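Local coordinates for protein transcriptional regulator, TetR family (Cytophaga hutchinsonii, PDB 3EUP) that probably binds DNA through an N-terminal helix-turn-helix domain and regulates transcription, as members of the TetR family do, at residues R13-E18 with T41-G46; M87-S92 with E190-L195; K150-D155 with G198-K203. One frame throughout, in Å; residues are numbered along the deposited sequence.

Contact 1: R13-E18 with T41-G46; sequences RQFIIE and TNLTKG
The turn of the helix-turn-helix in this TetR-family regulator meets the first long helix of the probable DNA-binding domain where Phe15 and Ile16 of helix 10-31 touch Thr41 and Leu43. Phe15 brings its ring edge up to the last carbonyl of helix 34-41: CE2 lies 3.2 Å from the O atom of Thr41, with that oxygen near the ring plane. An aromatic rim directed at a carbonyl in this way presents its C-H groups to the oxygen, a weakly polar contact rather than a stack. The ring is placed by a first torsion that sets CG anti to the backbone N (chi1 170°). The same rim receives a methyl of the turn, with CD2 of Phe15 at 4.2 Å from CD1 of Leu43. One helical position on, Ile16 reaches across with the end of its chain, and its CD1 packs 3.8 Å from CG2 of Thr41. Thr41 thus works with two branches. Its methyl joins the apolar seam, while OG1 turns back into the chain, accepting from the backbone N of Leu43 at 3.0 Å in an ST turn and hydrogen-bonding to the carbonyl O of Leu37. Asn42, with positive phi, leaves the helix between the two residues of that turn, and Thr44 then N-caps helix 45-48, its OG1 accepting from the backbone N of Ser47. Helix 45-48, the probable recognition helix as in other TetR-type repressors, follows directly, but it is the turn that rests on helix 10-31. Ile16 also touches Phe52, and the Ile17 side of helix 10-31 packs on Ala61 and Tyr65 of helix 55-78, leaving helix 10-31 between the turn and that long connecting helix.

Contact 2: M87-S92 with E190-L195; sequences MLLVYS and ESLEDL
The Tyr91 ring has a methyl of the residue just before it over one face, CG2 of Val90 standing 4.2 Å above the centre of the ring, while the carbonyl O of Leu88 lies in the ring plane at the edge. From helix 182-197 comes Leu192, whose CD2 approaches CD2 of Tyr91 obliquely at 4.2 Å, the two side chains crossing at about a right angle. The phenol oxygen is engaged separately, in a hydrogen bond with NE1 of Trp135 on helix 122-148. Leu89 carries the largest share of the contact and divides its two methyls between neighbouring residues of the opposing helix. Its CD2 sits 3.8 Å from CG of Leu192, the two leucines sliding past each other in opposite directions. Its CD1 rests on the aliphatic part of Glu193, 3.9 Å from CG, and here the chains cross rather than run alongside. A first torsion that sets CG anti to the backbone N (chi1 -177°) brings CG of Leu192 to Leu89, and its CD2 touches both Leu89 and Tyr91. Leu89 lies where the chain passes from helix 84-88 to helix 91-96, and helix 182-197 packs on it; Met165 of helix 158-179 lies against both Leu88 and Leu192. The contact within the chain is therefore apolar, resting on shape and exclusion of water, while Asp194 and Ser191 on the same helix make polar pairs with the second subunit, a salt bridge to its Lys160 and a hydrogen bond to its Ser164. One cost remains: the Leu88 carbonyl O, 4.3 Å from CD2 of Leu192, is buried without a hydrogen-bond partner in the model.

Contact 3: K150-D155 with G198-K203; sequences KEFRPD and GIEVKK
The carbonyl O of Gly198 is gripped end-on by two nitrogens of Arg153, NH1 and NH2, each at 3.1 Å. The two donors arrive differently, NH2 in the plane of the carbonyl and NH1 well above it. NH1 also makes a weak bond to the O of Glu200, and NE pairs with OD2 of Asp155 in a salt bridge of 3.1 Å on the syn side of the carboxylate, which helps fix the rotation of the guanidinium. A bend at the third torsion of Arg153 (chi3 -66°) places NE for that pairing, while NH1 and NH2 meet the tail. The backbones add a single antiparallel bridge, with Phe152 and Glu200 as its non-hydrogen-bonded pair: Arg153 N donates to Ile199 O at 2.9 Å, and Val201 N to Glu151 O at 3.1 Å. Beside the bridge, Ile199 lays CD1 over one face of the Phe152 ring, 3.8 Å from the centroid, a CH-pi contact; CB of Glu151 lies over the opposite face, toward the rim. Val201 spreads its two methyls against the carbonyl O of Lys150, the residue that closes the Schellman motif ending helix 122-148. An alanine in place of Arg153 would probably leave the Gly198 carbonyl without its two donors, the Glu200 carbonyl without its weak bond and the Asp155 carboxylate without its salt-bridge mate, although the backbone bond would survive. Glu151 and Glu200 both lead to Lys85, through backbone N and side-chain NZ respectively. The chemistry thus ties the tail after helix 182-197 to the loop after helix 122-148 mostly through main-chain oxygens, and a positive guanidinium beside the C-terminal end of helix 182-197 is likely to be favoured by the helix dipole.

The three contacts show how chemistry follows place in an all-helical regulator. Contact 2 is the buried one, almost wholly apolar, among the helices of the C-terminal domain, with Glu193 at its exposed edge. Contact 3 lies farther out, partly buried, and there two loops rely on backbone and guanidinium bonds instead. Contact 2 engages helix 182-197 itself and contact 3 the tail that follows it, and the two touch directly where CD1 of Leu88 meets CZ of Phe152 at 3.7 Å. Contact 1, about 38 Å from contact 2 between centres and across the chain's centre, belongs to the probable DNA-binding domain; partly buried, it joins a small apolar seam to a polar turn.

Contact 1: R13-E18 with T41-G46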
loop_
_atom_site.group_PDB
_atom_site.type_symbol
_atom_site.label_atom_id
_atom_site.label_comp_id
_atom_site.label_asym_id
_atom_site.label_seq_id
_atom_site.Cartn_x
_atom_site.Cartn_y
_atom_site.Cartn_z
ATOM N N ARG A 13 12.310 -27.840 4.041
ATOM C CA ARG A 13 11.137 -26.989 3.944
ATOM C C ARG A 13 11.422 -25.563 4.403
ATOM O O ARG A 13 11.069 -24.601 3.721
ATOM C CB ARG A 13 9.989 -27.596 4.755
ATOM C CG ARG A 13 8.709 -26.781 4.707
ATOM C CD ARG A 13 7.533 -27.535 5.311
ATOM N NE ARG A 13 6.328 -26.758 5.163
ATOM C CZ ARG A 13 6.037 -25.687 5.890
ATOM N NH1 ARG A 13 6.841 -25.281 6.870
ATOM N NH2 ARG A 13 4.917 -25.026 5.648
ATOM N N GLN A 14 12.082 -25.429 5.539
ATOM C CA GLN A 14 12.427 -24.121 6.073
ATOM C C GLN A 14 13.452 -23.367 5.213
ATOM O O GLN A 14 13.337 -22.161 5.003
ATOM C CB GLN A 14 12.942 -24.260 7.519
ATOM C CG GLN A 14 13.216 -22.936 8.210
ATOM C CD GLN A 14 11.984 -22.046 8.314
ATOM O OE1 GLN A 14 10.838 -22.524 8.357
ATOM N NE2 GLN A 14 12.217 -20.724 8.348
ATOM N N PHE A 15 14.445 -24.078 4.706
ATOM C CA PHE A 15 15.368 -23.497 3.748
ATOM C C PHE A 15 14.645 -22.983 2.494
ATOM O O PHE A 15 15.002 -21.926 1.970
ATOM C CB PHE A 15 16.457 -24.507 3.338
ATOM C CG PHE A 15 17.299 -24.034 2.181
ATOM C CD1 PHE A 15 18.383 -23.176 2.394
ATOM C CD2 PHE A 15 17.001 -24.436 0.879
ATOM C CE1 PHE A 15 19.150 -22.697 1.306
ATOM C CE2 PHE A 15 17.766 -23.975 -0.204
ATOM C CZ PHE A 15 18.842 -23.094 0.012
ATOM N N ILE A 16 13.672 -23.754 1.989
ATOM C CA ILE A 16 12.927 -23.327 0.844
ATOM C C ILE A 16 12.226 -22.015 1.181
ATOM O O ILE A 16 12.248 -21.091 0.384
ATOM C CB ILE A 16 11.823 -24.331 0.353
ATOM C CG1 ILE A 16 12.374 -25.681 -0.066
ATOM C CG2 ILE A 16 11.086 -23.729 -0.823
ATOM C CD1 ILE A 16 13.461 -25.574 -0.986
ATOM N N ILE A 17 11.587 -21.956 2.349
ATOM C CA ILE A 17 10.807 -20.767 2.750
ATOM C C ILE A 17 11.734 -19.568 2.811
ATOM O O ILE A 17 11.468 -18.518 2.193
ATOM C CB ILE A 17 10.089 -20.964 4.087
ATOM C CG1 ILE A 17 8.963 -22.000 3.941
ATOM C CG2 ILE A 17 9.485 -19.634 4.566
ATOM C CD1 ILE A 17 8.426 -22.581 5.285
ATOM N N GLU A 18 12.854 -19.751 3.502
ATOM C CA GLU A 18 13.845 -18.685 3.703
ATOM C C GLU A 18 14.417 -18.151 2.398
ATOM O O GLU A 18 14.588 -16.959 2.258
ATOM C CB GLU A 18 14.971 -19.176 4.633
ATOM C CG GLU A 18 14.446 -19.268 6.037
ATOM C CD GLU A 18 15.364 -19.886 7.017
ATOM O OE1 GLU A 18 16.579 -20.089 6.696
ATOM O OE2 GLU A 18 14.831 -20.153 8.127
ATOM N N THR A 41 16.709 -21.379 -4.607
ATOM C CA THR A 41 16.991 -22.464 -3.684
ATOM C C THR A 41 18.231 -23.286 -4.096
ATOM O O THR A 41 18.796 -24.015 -3.281
ATOM C CB THR A 41 15.769 -23.425 -3.594
ATOM O OG1 THR A 41 15.571 -24.080 -4.867
ATOM C CG2 THR A 41 14.498 -22.666 -3.170
ATOM N N ASN A 42 18.631 -23.188 -5.364
ATOM C CA ASN A 42 19.545 -24.150 -6.004
ATOM C C ASN A 42 19.091 -25.618 -5.835
ATOM O O ASN A 42 19.926 -26.492 -5.666
ATOM C CB ASN A 42 21.008 -23.995 -5.497
ATOM C CG ASN A 42 22.036 -24.571 -6.476
ATOM O OD1 ASN A 42 21.859 -24.457 -7.673
ATOM N ND2 ASN A 42 23.107 -25.206 -5.967
ATOM N N LEU A 43 17.782 -25.860 -5.845
ATOM C CA LEU A 43 17.216 -27.201 -5.703
ATOM C C LEU A 43 16.374 -27.515 -6.897
ATOM O O LEU A 43 15.876 -26.612 -7.553
ATOM C CB LEU A 43 16.294 -27.307 -4.482
ATOM C CG LEU A 43 16.909 -27.048 -3.115
ATOM C CD1 LEU A 43 15.905 -27.334 -2.007
ATOM C CD2 LEU A 43 18.112 -27.878 -2.935
ATOM N N THR A 44 16.150 -28.794 -7.144
ATOM C CA THR A 44 15.313 -29.201 -8.278
ATOM C C THR A 44 13.844 -28.981 -7.978
ATOM O O THR A 44 13.436 -28.910 -6.825
ATOM C CB THR A 44 15.495 -30.662 -8.606
ATOM O OG1 THR A 44 15.155 -31.440 -7.461
ATOM C CG2 THR A 44 16.960 -30.945 -8.939
ATOM N N LYS A 45 13.051 -28.887 -9.040
ATOM C CA LYS A 45 11.601 -28.847 -8.933
ATOM C C LYS A 45 11.078 -29.969 -8.050
ATOM O O LYS A 45 10.104 -29.796 -7.322
ATOM C CB LYS A 45 10.988 -28.974 -10.322
ATOM C CG LYS A 45 9.463 -29.065 -10.310
ATOM C CD LYS A 45 8.843 -29.040 -11.715
ATOM C CE LYS A 45 7.580 -29.915 -11.773
ATOM N NZ LYS A 45 6.661 -29.576 -12.906
ATOM N N GLY A 46 11.708 -31.133 -8.165
ATOM C CA GLY A 46 11.381 -32.298 -7.356
ATOM C C GLY A 46 11.587 -32.121 -5.868
ATOM O O GLY A 46 10.756 -32.569 -5.080
#

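Contact 2: M87-S92 with E190-L195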
loop_
_atom_site.group_PDB
_atom_site.type_symbol
_atom_site.label_atom_id
_atom_site.label_comp_id
_atom_site.label_asym_id
_atom_site.label_seq_id
_atom_site.Cartn_x
_atom_site.Cartn_y
_atom_site.Cartn_z
ATOM N N MET A 87 6.685 2.238 22.794
ATOM C CA MET A 87 6.281 1.017 22.133
ATOM C C MET A 87 5.427 1.300 20.893
ATOM O O MET A 87 5.534 0.564 19.927
ATOM C CB MET A 87 5.510 0.078 23.071
ATOM C CG MET A 87 6.243 -0.337 24.350
ATOM S SD MET A 87 5.214 -1.372 25.434
ATOM C CE MET A 87 3.635 -0.630 25.256
ATOM N N LEU A 88 4.614 2.364 20.927
ATOM C CA LEU A 88 3.787 2.770 19.796
ATOM C C LEU A 88 4.587 3.481 18.660
ATOM O O LEU A 88 4.087 3.626 17.523
ATOM C CB LEU A 88 2.614 3.654 20.286
ATOM C CG LEU A 88 1.600 3.018 21.245
ATOM C CD1 LEU A 88 0.585 4.065 21.711
ATOM C CD2 LEU A 88 0.878 1.806 20.601
ATOM N N LEU A 89 5.822 3.894 18.958
ATOM C CA LEU A 89 6.631 4.650 18.022
ATOM C C LEU A 89 7.911 3.955 17.586
ATOM O O LEU A 89 8.790 4.602 17.081
ATOM C CB LEU A 89 6.933 6.031 18.591
ATOM C CG LEU A 89 5.672 6.813 18.929
ATOM C CD1 LEU A 89 6.006 8.141 19.638
ATOM C CD2 LEU A 89 4.880 7.014 17.658
ATOM N N VAL A 90 7.990 2.634 17.686
ATOM C CA VAL A 90 9.162 1.908 17.187
ATOM C C VAL A 90 9.197 1.766 15.629
ATOM O O VAL A 90 10.185 1.282 15.075
ATOM C CB VAL A 90 9.200 0.509 17.797
ATOM C CG1 VAL A 90 9.327 0.574 19.356
ATOM C CG2 VAL A 90 7.936 -0.267 17.372
ATOM N N TYR A 91 8.134 2.184 14.932
ATOM C CA TYR A 91 7.971 1.916 13.489
ATOM C C TYR A 91 9.033 2.589 12.624
ATOM O O TYR A 91 9.659 1.956 11.794
ATOM C CB TYR A 91 6.518 2.246 13.050
ATOM C CG TYR A 91 5.560 1.343 13.812
ATOM C CD1 TYR A 91 5.392 0.020 13.444
ATOM C CD2 TYR A 91 4.935 1.785 14.991
ATOM C CE1 TYR A 91 4.585 -0.812 14.172
ATOM C CE2 TYR A 91 4.138 0.948 15.732
ATOM C CZ TYR A 91 3.963 -0.345 15.319
ATOM O OH TYR A 91 3.191 -1.194 16.054
ATOM N N SER A 92 9.285 3.860 12.848
ATOM C CA SER A 92 10.311 4.531 12.080
ATOM C C SER A 92 11.694 3.851 12.161
ATOM O O SER A 92 12.398 3.718 11.151
ATOM C CB SER A 92 10.478 5.976 12.512
ATOM O OG SER A 92 11.451 6.533 11.677
ATOM N N GLU A 190 6.570 11.500 11.455
ATOM C CA GLU A 190 6.406 12.655 12.324
ATOM C C GLU A 190 4.917 12.819 12.737
ATOM O O GLU A 190 4.597 13.079 13.913
ATOM C CB GLU A 190 6.937 13.917 11.619
ATOM C CG GLU A 190 7.383 14.965 12.526
ATOM C CD GLU A 190 7.615 16.312 11.809
ATOM O OE1 GLU A 190 8.055 16.307 10.612
ATOM O OE2 GLU A 190 7.304 17.361 12.451
ATOM N N SER A 191 4.005 12.653 11.788
ATOM C CA SER A 191 2.599 12.668 12.136
ATOM C C SER A 191 2.202 11.466 12.989
ATOM O O SER A 191 1.306 11.585 13.746
ATOM C CB SER A 191 1.705 12.758 10.880
ATOM O OG SER A 191 1.805 14.052 10.278
ATOM N N LEU A 192 2.820 10.302 12.850
ATOM C CA LEU A 192 2.536 9.227 13.796
ATOM C C LEU A 192 2.859 9.677 15.232
ATOM O O LEU A 192 2.070 9.468 16.149
ATOM C CB LEU A 192 3.342 7.994 13.464
ATOM C CG LEU A 192 3.148 6.737 14.296
ATOM C CD1 LEU A 192 1.696 6.174 14.182
ATOM C CD2 LEU A 192 4.148 5.723 13.796
ATOM N N GLU A 193 4.018 10.288 15.429
ATOM C CA GLU A 193 4.340 10.860 16.737
ATOM C C GLU A 193 3.297 11.867 17.227
ATOM O O GLU A 193 2.902 11.844 18.388
ATOM C CB GLU A 193 5.692 11.572 16.696
ATOM C CG GLU A 193 6.866 10.659 16.756
ATOM C CD GLU A 193 8.020 11.239 17.591
ATOM O OE1 GLU A 193 8.029 12.469 17.826
ATOM O OE2 GLU A 193 8.911 10.457 18.013
ATOM N N ASP A 194 2.879 12.780 16.360
ATOM C CA ASP A 194 1.828 13.745 16.724
ATOM C C ASP A 194 0.510 13.035 17.155
ATOM O O ASP A 194 -0.151 13.461 18.098
ATOM C CB ASP A 194 1.536 14.705 15.564
ATOM C CG ASP A 194 2.771 15.503 15.134
ATOM O OD1 ASP A 194 3.673 15.701 15.979
ATOM O OD2 ASP A 194 2.854 15.942 13.961
ATOM N N LEU A 195 0.127 11.964 16.470
ATOM C CA LEU A 195 -1.097 11.259 16.835
ATOM C C LEU A 195 -1.023 10.781 18.281
ATOM O O LEU A 195 -1.945 10.975 19.058
ATOM C CB LEU A 195 -1.347 10.064 15.884
ATOM C CG LEU A 195 -2.610 9.224 16.010
ATOM C CD1 LEU A 195 -3.867 10.066 15.654
ATOM C CD2 LEU A 195 -2.523 8.009 15.116
#

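Contact 3: K150-D155 with G198-K203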
loop_
_atom_site.group_PDB
_atom_site.type_symbol
_atom_site.label_atom_id
_atom_site.label_comp_id
_atom_site.label_asym_id
_atom_site.label_seq_id
_atom_site.Cartn_x
_atom_site.Cartn_y
_atom_site.Cartn_z
ATOM N N LYS A 150 -1.763 5.698 33.253
ATOM C CA LYS A 150 -1.933 7.149 33.364
ATOM C C LYS A 150 -1.033 7.902 32.392
ATOM O O LYS A 150 -0.740 9.077 32.565
ATOM C CB LYS A 150 -1.645 7.594 34.794
ATOM C CG LYS A 150 -2.351 8.893 35.246
ATOM C CD LYS A 150 -1.878 9.396 36.663
ATOM C CE LYS A 150 -1.961 8.312 37.735
ATOM N NZ LYS A 150 -1.757 8.822 39.146
ATOM N N GLU A 151 -0.617 7.212 31.349
ATOM C CA GLU A 151 0.223 7.796 30.314
ATOM C C GLU A 151 -0.646 8.457 29.227
ATOM O O GLU A 151 -0.310 9.519 28.700
ATOM C CB GLU A 151 1.087 6.697 29.736
ATOM C CG GLU A 151 2.252 7.189 28.993
ATOM C CD GLU A 151 3.228 6.087 28.633
ATOM O OE1 GLU A 151 3.382 5.080 29.374
ATOM O OE2 GLU A 151 3.873 6.256 27.596
ATOM N N PHE A 152 -1.788 7.823 28.943
ATOM C CA PHE A 152 -2.743 8.287 27.959
ATOM C C PHE A 152 -4.070 8.496 28.633
ATOM O O PHE A 152 -4.394 7.819 29.612
ATOM C CB PHE A 152 -2.965 7.206 26.905
ATOM C CG PHE A 152 -1.713 6.679 26.282
ATOM C CD1 PHE A 152 -0.663 7.534 25.938
ATOM C CD2 PHE A 152 -1.606 5.328 25.971
ATOM C CE1 PHE A 152 0.475 7.048 25.342
ATOM C CE2 PHE A 152 -0.456 4.839 25.369
ATOM C CZ PHE A 152 0.581 5.704 25.051
ATOM N N ARG A 153 -4.885 9.345 28.030
ATOM C CA ARG A 153 -6.191 9.676 28.566
ATOM C C ARG A 153 -7.228 8.544 28.445
ATOM O O ARG A 153 -7.204 7.734 27.475
ATOM C CB ARG A 153 -6.731 10.868 27.812
ATOM C CG ARG A 153 -5.832 12.080 27.861
ATOM C CD ARG A 153 -6.655 13.317 27.578
ATOM N NE ARG A 153 -7.149 13.275 26.212
ATOM C CZ ARG A 153 -6.424 13.606 25.149
ATOM N NH1 ARG A 153 -5.172 14.034 25.306
ATOM N NH2 ARG A 153 -6.949 13.518 23.922
ATOM N N PRO A 154 -8.178 8.510 29.393
ATOM C CA PRO A 154 -9.248 7.508 29.324
ATOM C C PRO A 154 -10.302 7.806 28.251
ATOM O O PRO A 154 -11.020 6.897 27.839
ATOM C CB PRO A 154 -9.865 7.534 30.743
ATOM C CG PRO A 154 -9.536 8.886 31.287
ATOM C CD PRO A 154 -8.314 9.408 30.560
ATOM N N ASP A 155 -10.388 9.037 27.757
ATOM C CA ASP A 155 -11.362 9.303 26.669
ATOM C C ASP A 155 -10.854 8.889 25.263
ATOM O O ASP A 155 -11.564 9.061 24.271
ATOM C CB ASP A 155 -11.839 10.766 26.674
ATOM C CG ASP A 155 -10.752 11.749 26.290
ATOM O OD1 ASP A 155 -11.062 12.954 26.266
ATOM O OD2 ASP A 155 -9.598 11.341 26.027
ATOM N N GLY A 198 -1.020 13.384 20.960
ATOM C CA GLY A 198 -2.358 13.891 21.122
ATOM C C GLY A 198 -3.248 13.042 22.009
ATOM O O GLY A 198 -4.325 13.490 22.355
ATOM N N ILE A 199 -2.843 11.828 22.370
ATOM C CA ILE A 199 -3.653 11.043 23.287
ATOM C C ILE A 199 -3.077 11.066 24.737
ATOM O O ILE A 199 -3.693 10.553 25.658
ATOM C CB ILE A 199 -3.896 9.585 22.804
ATOM C CG1 ILE A 199 -2.601 8.778 22.757
ATOM C CG2 ILE A 199 -4.596 9.585 21.437
ATOM C CD1 ILE A 199 -2.802 7.259 22.731
ATOM N N GLU A 200 -1.908 11.659 24.908
ATOM C CA GLU A 200 -1.281 11.738 26.211
ATOM C C GLU A 200 -2.100 12.512 27.243
ATOM O O GLU A 200 -2.796 13.470 26.926
ATOM C CB GLU A 200 0.093 12.372 26.079
ATOM C CG GLU A 200 1.115 11.445 25.451
ATOM C CD GLU A 200 2.451 12.129 25.173
ATOM O OE1 GLU A 200 2.464 13.212 24.545
ATOM O OE2 GLU A 200 3.500 11.581 25.576
ATOM N N VAL A 201 -2.012 12.086 28.493
ATOM C CA VAL A 201 -2.671 12.797 29.589
ATOM C C VAL A 201 -2.179 14.256 29.634
ATOM O O VAL A 201 -1.048 14.547 29.235
ATOM C CB VAL A 201 -2.428 12.071 30.929
ATOM C CG1 VAL A 201 -3.250 10.757 30.997
ATOM C CG2 VAL A 201 -0.940 11.787 31.118
ATOM N N LYS A 202 -3.033 15.163 30.084
ATOM C CA LYS A 202 -2.658 16.579 30.197
ATOM C C LYS A 202 -1.446 16.821 31.105
ATOM O O LYS A 202 -1.329 16.189 32.138
ATOM C CB LYS A 202 -3.812 17.394 30.786
ATOM C CG LYS A 202 -4.846 17.891 29.779
ATOM C CD LYS A 202 -5.611 19.077 30.399
ATOM C CE LYS A 202 -7.051 19.168 29.938
ATOM N NZ LYS A 202 -7.875 19.829 30.991
ATOM N N LYS A 203 -0.605 17.786 30.732
ATOM C CA LYS A 203 0.690 18.052 31.398
ATOM C C LYS A 203 0.568 18.932 32.623
ATOM O O LYS A 203 -0.516 19.400 32.939
ATOM C CB LYS A 203 1.680 18.715 30.419
ATOM C CG LYS A 203 1.989 17.903 29.139
ATOM C CD LYS A 203 2.533 16.501 29.445
ATOM C CE LYS A 203 2.763 15.656 28.180
ATOM N NZ LYS A 203 1.481 15.222 27.506
#